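Local coordinates for protein fimbrial subunit CupB6 (Pseudomonas aeruginosa, PDB 5CYL) that probably serves as the adhesive tip of a chaperone-usher pilus, with a role in surface attachment and biofilm formation, at residues N63-G68 with T151-A156; P105-K110 with A164-V169. One frame throughout, in Å; residues are numbered along the deposited sequence.

Interaction 1: residues N63-G68 with T151-A156; sequences NWSGVG and TLNLWA
Asn63, Trp64 and Ser65 pair with Asn153, Leu152 and Thr151 as neighbouring antiparallel strands in the N-terminal beta-sandwich domain, the part expected to carry adhesion in a two-domain pilus tip. The backbone ladder has hydrogen-bonded pairs at Asn63–Asn153 and Ser65–Thr151, with the non-hydrogen-bonded pair Trp64–Leu152 between them. Each hydrogen-bonded pair exchanges two N-H...O=C bonds; Asn153 N to Asn63 O, for instance, is 3.0 Å.

On the face that carries Trp64 and Leu152 the contact is apolar. The carbon CB of Leu152 lies 3.9 Å from the centroid of the six-membered ring of Trp64, only 14° off the ring normal, a CH-pi contact over the face. Leu152 CD1 lies over the same face nearer the rim, 3.7 Å from Trp64 CE2. Trp64 CG stands anti to its carbonyl carbon (chi1 -82°), beside the backbone N. A broad indole suits such a place, offering a flat surface to an aliphatic branch. Further along, Leu154 packs on Phe12 and Leu43 of the facing sheet, which places this side in the sandwich interior.

Polar side chains gather on the other face. Asparagine suits position 153 because its amide can donate and accept at once: Asn153 ND2 donates to Asn63 O, Asn63 OD1 and Ser65 OG, while OD1 accepts a hydrogen bond from Ser187 OG on strand 185-189. Asn63 O, which also takes the backbone N-H of Asn153, thus accepts from two donors. Asn63 ND2 in turn bonds to Asp102 O, and its OD1 receives a weak bond from Trp155 NE1. The hydroxyls Ser65 OG and Thr151 OG1 are hydrogen-bonded at 2.9 Å. Asn153 ND2 reaches Ser65 OG at 2.8 Å, with the oxygen close to the amide plane, whereas Asn63 OD1, at 3.2 Å from Asn153 ND2, is tilted from it.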
loop_
_atom_site.group_PDB
_atom_site.type_symbol
_atom_site.label_atom_id
_atom_site.label_comp_id
_atom_site.label_asym_id
_atom_site.label_seq_id
_atom_site.Cartn_x
_atom_site.Cartn_y
_atom_site.Cartn_z
ATOM N N ASN A 63 -1.530 22.581 -17.800
ATOM C CA ASN A 63 -0.359 21.782 -18.157
ATOM C C ASN A 63 0.460 21.497 -16.912
ATOM O O ASN A 63 0.352 22.198 -15.911
ATOM C CB ASN A 63 0.492 22.497 -19.184
ATOM C CG ASN A 63 1.241 23.656 -18.597
ATOM O OD1 ASN A 63 0.787 24.322 -17.678
ATOM N ND2 ASN A 63 2.410 23.912 -19.131
ATOM N N TRP A 64 1.284 20.464 -16.979
ATOM C CA TRP A 64 2.183 20.103 -15.892
ATOM C C TRP A 64 3.540 20.621 -16.299
ATOM O O TRP A 64 4.028 20.334 -17.406
ATOM C CB TRP A 64 2.274 18.584 -15.698
ATOM C CG TRP A 64 1.182 17.972 -14.914
ATOM C CD1 TRP A 64 0.070 17.375 -15.411
ATOM C CD2 TRP A 64 1.082 17.857 -13.490
ATOM N NE1 TRP A 64 -0.742 16.918 -14.376
ATOM C CE2 TRP A 64 -0.120 17.184 -13.194
ATOM C CE3 TRP A 64 1.894 18.244 -12.442
ATOM C CZ2 TRP A 64 -0.542 16.935 -11.895
ATOM C CZ3 TRP A 64 1.475 17.960 -11.132
ATOM C CH2 TRP A 64 0.271 17.324 -10.887
ATOM N N SER A 65 4.175 21.374 -15.418
ATOM C CA SER A 65 5.567 21.803 -15.676
ATOM C C SER A 65 6.476 21.281 -14.581
ATOM O O SER A 65 6.036 20.779 -13.532
ATOM C CB SER A 65 5.678 23.322 -15.775
ATOM O OG SER A 65 5.018 23.909 -14.676
ATOM N N GLY A 66 7.778 21.375 -14.817
ATOM C CA GLY A 66 8.761 20.937 -13.820
ATOM C C GLY A 66 9.184 19.505 -14.009
ATOM O O GLY A 66 9.971 18.964 -13.237
ATOM N N VAL A 67 8.640 18.900 -15.053
ATOM C CA VAL A 67 9.077 17.609 -15.565
ATOM C C VAL A 67 8.894 17.645 -17.090
ATOM O O VAL A 67 7.891 18.124 -17.581
ATOM C CB VAL A 67 8.286 16.435 -14.961
ATOM C CG1 VAL A 67 8.659 15.130 -15.649
ATOM C CG2 VAL A 67 8.527 16.343 -13.461
ATOM N N GLY A 68 9.900 17.196 -17.824
ATOM C CA GLY A 68 9.871 17.243 -19.279
ATOM C C GLY A 68 8.843 16.342 -19.944
ATOM O O GLY A 68 8.274 16.720 -20.932
ATOM N N THR A 151 4.926 20.785 -11.216
ATOM C CA THR A 151 3.887 21.718 -10.797
ATOM C C THR A 151 2.688 21.700 -11.736
ATOM O O THR A 151 2.836 21.638 -12.948
ATOM C CB THR A 151 4.406 23.166 -10.651
ATOM O OG1 THR A 151 5.108 23.545 -11.828
ATOM C CG2 THR A 151 5.349 23.277 -9.483
ATOM N N LEU A 152 1.495 21.726 -11.147
ATOM C CA LEU A 152 0.235 21.755 -11.891
ATOM C C LEU A 152 -0.267 23.196 -12.143
ATOM O O LEU A 152 -0.617 23.912 -11.190
ATOM C CB LEU A 152 -0.853 20.977 -11.112
ATOM C CG LEU A 152 -2.252 21.002 -11.778
ATOM C CD1 LEU A 152 -2.132 20.297 -13.132
ATOM C CD2 LEU A 152 -3.359 20.391 -10.914
ATOM N N ASN A 153 -0.365 23.595 -13.409
ATOM C CA ASN A 153 -0.826 24.946 -13.755
ATOM C C ASN A 153 -2.195 24.967 -14.407
ATOM O O ASN A 153 -2.414 24.329 -15.430
ATOM C CB ASN A 153 0.173 25.622 -14.663
ATOM C CG ASN A 153 1.597 25.444 -14.184
ATOM O OD1 ASN A 153 2.049 26.111 -13.244
ATOM N ND2 ASN A 153 2.314 24.573 -14.838
ATOM N N LEU A 154 -3.113 25.677 -13.777
ATOM C CA LEU A 154 -4.426 25.915 -14.357
ATOM C C LEU A 154 -4.464 27.334 -14.886
ATOM O O LEU A 154 -4.146 28.282 -14.178
ATOM C CB LEU A 154 -5.511 25.706 -13.300
ATOM C CG LEU A 154 -5.465 24.351 -12.592
ATOM C CD1 LEU A 154 -6.618 24.190 -11.613
ATOM C CD2 LEU A 154 -5.493 23.211 -13.607
ATOM N N TRP A 155 -4.873 27.493 -16.125
ATOM C CA TRP A 155 -4.972 28.828 -16.720
ATOM C C TRP A 155 -6.407 29.210 -17.042
ATOM O O TRP A 155 -7.048 28.555 -17.868
ATOM C CB TRP A 155 -4.176 28.866 -18.002
ATOM C CG TRP A 155 -2.733 28.508 -17.826
ATOM C CD1 TRP A 155 -2.225 27.277 -17.573
ATOM C CD2 TRP A 155 -1.614 29.395 -17.914
ATOM N NE1 TRP A 155 -0.859 27.329 -17.512
ATOM C CE2 TRP A 155 -0.455 28.622 -17.713
ATOM C CE3 TRP A 155 -1.479 30.769 -18.145
ATOM C CZ2 TRP A 155 0.828 29.172 -17.737
ATOM C CZ3 TRP A 155 -0.206 31.322 -18.177
ATOM C CH2 TRP A 155 0.937 30.525 -17.966
ATOM N N ALA A 156 -6.924 30.268 -16.436
ATOM C CA ALA A 156 -8.155 30.913 -16.976
ATOM C C ALA A 156 -7.776 32.097 -17.841
ATOM O O ALA A 156 -7.233 33.058 -17.337
ATOM C CB ALA A 156 -9.069 31.371 -15.868
#

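Interaction 2: residues P105-K110 with A164-V169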
loop_
_atom_site.group_PDB
_atom_site.type_symbol
_atom_site.label_atom_id
_atom_site.label_comp_id
_atom_site.label_asym_id
_atom_site.label_seq_id
_atom_site.Cartn_x
_atom_site.Cartn_y
_atom_site.Cartn_z
ATOM N N PRO A 105 0.660 25.559 -21.798
ATOM C CA PRO A 105 -0.679 25.068 -21.476
ATOM C C PRO A 105 -1.509 24.702 -22.709
ATOM O O PRO A 105 -1.235 25.151 -23.841
ATOM C CB PRO A 105 -1.319 26.245 -20.761
ATOM C CG PRO A 105 -0.630 27.437 -21.336
ATOM C CD PRO A 105 0.791 26.998 -21.504
ATOM N N HIS A 106 -2.522 23.877 -22.481
ATOM C CA HIS A 106 -3.409 23.388 -23.556
ATOM C C HIS A 106 -4.838 23.774 -23.278
ATOM O O HIS A 106 -5.247 23.852 -22.112
ATOM C CB HIS A 106 -3.323 21.874 -23.679
ATOM C CG HIS A 106 -2.150 21.397 -24.479
ATOM N ND1 HIS A 106 -2.238 20.357 -25.382
ATOM C CD2 HIS A 106 -0.873 21.840 -24.540
ATOM C CE1 HIS A 106 -1.056 20.163 -25.941
ATOM N NE2 HIS A 106 -0.215 21.058 -25.458
ATOM N N ALA A 107 -5.596 24.023 -24.330
ATOM C CA ALA A 107 -6.961 24.480 -24.152
ATOM C C ALA A 107 -7.879 23.282 -23.969
ATOM O O ALA A 107 -8.051 22.494 -24.886
ATOM C CB ALA A 107 -7.376 25.324 -25.337
ATOM N N LEU A 108 -8.463 23.175 -22.778
ATOM C CA LEU A 108 -9.229 21.977 -22.431
ATOM C C LEU A 108 -10.708 22.186 -22.308
ATOM O O LEU A 108 -11.469 21.226 -22.366
ATOM C CB LEU A 108 -8.704 21.333 -21.153
ATOM C CG LEU A 108 -7.199 21.071 -21.244
ATOM C CD1 LEU A 108 -6.663 20.694 -19.872
ATOM C CD2 LEU A 108 -6.831 20.069 -22.338
ATOM N N ASP A 109 -11.109 23.433 -22.099
ATOM C CA ASP A 109 -12.511 23.804 -21.967
ATOM C C ASP A 109 -12.649 25.290 -22.253
ATOM O O ASP A 109 -11.676 26.035 -22.212
ATOM C CB ASP A 109 -13.024 23.452 -20.575
ATOM C CG ASP A 109 -14.469 23.025 -20.571
ATOM O OD1 ASP A 109 -15.080 22.919 -21.670
ATOM O OD2 ASP A 109 -15.022 22.807 -19.462
ATOM N N LYS A 110 -13.862 25.699 -22.573
ATOM C CA LYS A 110 -14.215 27.121 -22.660
ATOM C C LYS A 110 -15.498 27.352 -21.896
ATOM O O LYS A 110 -16.253 26.423 -21.659
ATOM C CB LYS A 110 -14.312 27.584 -24.102
ATOM C CG LYS A 110 -14.512 26.470 -25.102
ATOM C CD LYS A 110 -14.423 26.939 -26.561
ATOM C CE LYS A 110 -13.219 27.830 -26.822
ATOM N NZ LYS A 110 -12.982 28.116 -28.270
ATOM N N ALA A 164 -9.589 30.563 -30.200
ATOM C CA ALA A 164 -8.687 29.458 -29.731
ATOM C C ALA A 164 -9.343 28.097 -29.846
ATOM O O ALA A 164 -10.463 27.960 -29.386
ATOM C CB ALA A 164 -8.287 29.697 -28.279
ATOM N N SER A 165 -8.659 27.119 -30.417
ATOM C CA SER A 165 -9.254 25.792 -30.550
ATOM C C SER A 165 -9.060 24.945 -29.303
ATOM O O SER A 165 -7.969 24.907 -28.756
ATOM C CB SER A 165 -8.650 25.022 -31.739
ATOM O OG SER A 165 -7.978 25.866 -32.664
ATOM N N ILE A 166 -10.101 24.197 -28.925
ATOM C CA ILE A 166 -10.003 23.158 -27.881
ATOM C C ILE A 166 -9.095 22.028 -28.321
ATOM O O ILE A 166 -9.159 21.631 -29.474
ATOM C CB ILE A 166 -11.365 22.597 -27.478
ATOM C CG1 ILE A 166 -12.180 23.679 -26.805
ATOM C CG2 ILE A 166 -11.218 21.533 -26.424
ATOM C CD1 ILE A 166 -11.364 24.583 -25.901
ATOM N N GLY A 167 -8.218 21.564 -27.431
ATOM C CA GLY A 167 -7.300 20.495 -27.750
ATOM C C GLY A 167 -5.979 20.988 -28.301
ATOM O O GLY A 167 -5.042 20.220 -28.504
ATOM N N SER A 168 -5.902 22.275 -28.535
ATOM C CA SER A 168 -4.703 22.875 -29.068
ATOM C C SER A 168 -3.883 23.537 -27.926
ATOM O O SER A 168 -4.393 23.846 -26.828
ATOM C CB SER A 168 -5.127 23.901 -30.137
ATOM O OG SER A 168 -4.161 24.040 -31.161
ATOM N N VAL A 169 -2.621 23.831 -28.206
ATOM C CA VAL A 169 -1.892 24.771 -27.356
ATOM C C VAL A 169 -2.691 26.075 -27.152
ATOM O O VAL A 169 -3.250 26.616 -28.094
ATOM C CB VAL A 169 -0.533 25.134 -27.940
ATOM C CG1 VAL A 169 0.338 25.746 -26.853
ATOM C CG2 VAL A 169 0.111 23.884 -28.506
#
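The ammonium nitrogen of Lys110 is gripped from two parts of the chain: NZ donates to Ala164 O at 2.8 Å and forms a salt bridge with Glu57. NZ lies nearly in line with the C=O bond of Ala164. A lysine suits this place because its long chain can pass beside Ile166 before delivering the charge. Methyl CD1 of Ile166 lies 3.8 Å from Lys110 CG, and the aliphatic part of the lysine continues past it. The chain bends at chi3 (47°), which turns CE toward the loop, and NZ beyond it meets Ala164 O.

Two nearly straight backbone bonds fix the loop to Ala107. Ala107 N donates to Ser168 O at 2.8 Å, and Gly167 N donates to Ala107 O at 2.7 Å. Residues Ser165 to Ser168 make a type II beta turn, in which Gly167 takes a positive phi of 91°, easy for a residue without a side chain. Ala107 points its small CB toward the turn, where Ser165 O approaches to 3.5 Å; a single methyl suits so close a backbone.

At the other end, Val169 CA lies over one face of the His106 imidazole, toward its rim. A hydrogen bond between NE2 and Asp102 OD2 holds the ring. Val169 CG1 meets Pro105 O at 3.4 Å.

Strand 106-112 is an outermost strand of its four-stranded sheet. One side pairs with strand 56-65, with a classic beta bulge where Leu108 and Asp109 both face Ile60, while the loop between strands 151-160 and 185-189 borders the other.

How the interactions relate
From the N terminus the chain meets 63-68, then 105-110, then 151-156 and finally 164-169, so the segments alternate and the two contacts cross rather than nest. Interaction 1 closes a loop of 82 residues and joins strand 56-65 to strand 151-160. Interaction 2 closes one of 53 and sets the loop following strand 151-160 against strand 106-112. Since 106-112 lies on the other side of 56-65 from 151-160, the chain spans the sheet and folds back on its edge. The contacts, with centres about 14 Å apart, meet at Pro105, which packs against Trp155 and Asn63.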